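Local coordinates for protein endoglucanase CEL5A (Eubacterium cellulosolvens, PDB 4AFM) that probably binds beta-glucans such as xyloglucan, as the non-catalytic carbohydrate-binding module of a family 5 endoglucanase, at residues A[45-50]-A[121-126]. Residues are numbered along the deposited sequence; the frame is centred on the assembly and turned at random.
Sequences FEIKVD and TKIVAS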
# COMPACT_ATOMS: atom_id res chain seq x y z
N PHE A 45 5.22 -15.31 -8.66
CA PHE A 45 4.90 -13.94 -9.12
C PHE A 45 6.10 -13.22 -9.64
O PHE A 45 7.27 -13.65 -9.44
CB PHE A 45 4.32 -13.14 -7.93
CG PHE A 45 5.27 -12.87 -6.78
CD1 PHE A 45 6.19 -11.77 -6.87
CD2 PHE A 45 5.32 -13.64 -5.63
CE1 PHE A 45 7.08 -11.60 -5.86
CE2 PHE A 45 6.22 -13.47 -4.65
CZ PHE A 45 7.13 -12.39 -4.74
N GLU A 46 5.83 -12.14 -10.37
CA GLU A 46 6.84 -11.15 -10.67
C GLU A 46 6.31 -9.82 -10.32
O GLU A 46 5.07 -9.61 -10.25
CB GLU A 46 7.26 -11.15 -12.13
CG GLU A 46 6.15 -11.07 -13.10
CD GLU A 46 6.63 -11.31 -14.53
OE1 GLU A 46 7.72 -11.93 -14.75
OE2 GLU A 46 5.83 -10.83 -15.41
N ILE A 47 7.21 -8.91 -9.98
CA ILE A 47 6.84 -7.52 -9.74
C ILE A 47 7.38 -6.69 -10.89
O ILE A 47 8.63 -6.82 -11.19
CB ILE A 47 7.42 -7.08 -8.38
CG1 ILE A 47 6.69 -7.88 -7.23
CG2 ILE A 47 7.25 -5.55 -8.17
CD1 ILE A 47 7.32 -7.68 -5.92
N LYS A 48 6.62 -5.88 -11.52
CA LYS A 48 7.10 -5.07 -12.62
C LYS A 48 6.87 -3.63 -12.27
O LYS A 48 5.78 -3.22 -11.78
CB LYS A 48 6.29 -5.36 -13.88
CG LYS A 48 6.43 -6.85 -14.25
CD LYS A 48 5.90 -7.06 -15.64
CE LYS A 48 4.51 -7.49 -15.60
NZ LYS A 48 4.41 -8.35 -16.83
N VAL A 49 7.85 -2.78 -12.53
CA VAL A 49 7.78 -1.35 -12.14
C VAL A 49 8.08 -0.50 -13.36
O VAL A 49 9.20 -0.69 -13.96
CB VAL A 49 8.82 -1.05 -11.02
CG1 VAL A 49 8.67 0.40 -10.61
CG2 VAL A 49 8.63 -1.96 -9.81
N ASP A 50 7.23 0.39 -13.73
CA ASP A 50 7.53 1.39 -14.77
C ASP A 50 8.15 2.54 -14.08
O ASP A 50 7.53 3.17 -13.15
CB ASP A 50 6.28 1.79 -15.50
CG ASP A 50 5.61 0.68 -16.26
OD1 ASP A 50 6.15 -0.41 -16.46
OD2 ASP A 50 4.42 0.93 -16.65
N THR A 121 5.71 5.24 -12.26
CA THR A 121 4.36 5.45 -12.77
C THR A 121 3.45 4.25 -12.61
O THR A 121 2.23 4.39 -12.68
CB THR A 121 4.40 5.91 -14.25
OG1 THR A 121 5.12 4.93 -15.01
CG2 THR A 121 5.09 7.27 -14.39
N LYS A 122 3.99 3.04 -12.41
CA LYS A 122 3.14 1.86 -12.25
C LYS A 122 3.91 0.76 -11.56
O LYS A 122 5.11 0.59 -11.85
CB LYS A 122 2.63 1.40 -13.62
CG LYS A 122 1.48 0.44 -13.48
CD LYS A 122 0.85 0.15 -14.89
CE LYS A 122 -0.47 -0.52 -14.74
NZ LYS A 122 -1.19 -0.77 -16.05
N ILE A 123 3.26 0.04 -10.68
CA ILE A 123 3.81 -1.17 -10.05
C ILE A 123 2.75 -2.22 -10.16
O ILE A 123 1.59 -1.99 -9.75
CB ILE A 123 4.18 -0.94 -8.57
CG1 ILE A 123 5.15 0.23 -8.40
CG2 ILE A 123 4.72 -2.20 -7.96
CD1 ILE A 123 5.47 0.60 -6.95
N VAL A 124 3.12 -3.35 -10.72
CA VAL A 124 2.14 -4.48 -10.85
C VAL A 124 2.74 -5.74 -10.36
O VAL A 124 3.98 -6.01 -10.44
CB VAL A 124 1.74 -4.69 -12.30
CG1 VAL A 124 1.09 -3.49 -12.86
CG2 VAL A 124 2.87 -5.12 -13.08
N ALA A 125 1.95 -6.54 -9.68
CA ALA A 125 2.29 -7.94 -9.36
C ALA A 125 1.56 -8.81 -10.33
O ALA A 125 0.34 -8.69 -10.53
CB ALA A 125 1.88 -8.30 -7.94
N SER A 126 2.23 -9.74 -10.96
CA SER A 126 1.66 -10.67 -11.95
C SER A 126 1.90 -12.08 -11.42
O SER A 126 3.04 -12.39 -11.09
CB SER A 126 2.42 -10.52 -13.31
OG SER A 126 1.99 -9.29 -13.86
O HOH W 1 3.41 3.46 -16.50
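Glu46 and Ser126, and likewise Lys48 and Val124, form hydrogen-bonded pairs between antiparallel strands 45-50 and 121-126. Each pair has two backbone bonds; Lys48 N reaches Val124 O at 2.9 Å. The ladder changes at Asp50. Asp50 N donates to Lys122 O, but Asp50 O accepts from Thr121 N at 2.9 Å. Thr121 and Lys122 thus face Asp50 in a classic beta bulge, and the buried Lys122 N has no partner.

On the face of Glu46, Lys48 and Asp50, Lys48 CB packs against Val124 CG2 at 3.5 Å. The chain bends at chi3 (-95°), which sets CE 3.6 Å from Ser126 OG. In one of the two Glu46 conformers, Lys48 NZ makes a salt bridge with Glu46 OE2 at 3.2 Å. An alanine in place of Lys48 would keep the CB contact, but would probably leave that Glu46 carboxylate without this mate and uncover the Ser126 hydroxyl beside CE. Ser126 OG itself bonds to Asp4. Beside the bulge, a water links Asp50 OD2 to Thr121 OG1, 2.7 Å from each. Asp50 OD1 hydrogen-bonds to Thr84 OG1.

On the other face, Val49 and Ile123 lie side by side, with CG1 to CG1 at 4.2 Å. Ile47 CG2 meets Ile123 CG2.

The pair lies within one sheet of a beta-sandwich. Strand 84-88 flanks 45-50, and the short N-terminal strands flank 121-126. Ile47 and Val49 pack on strand 56-62 of the second sheet, and Phe45 on helix 89-96.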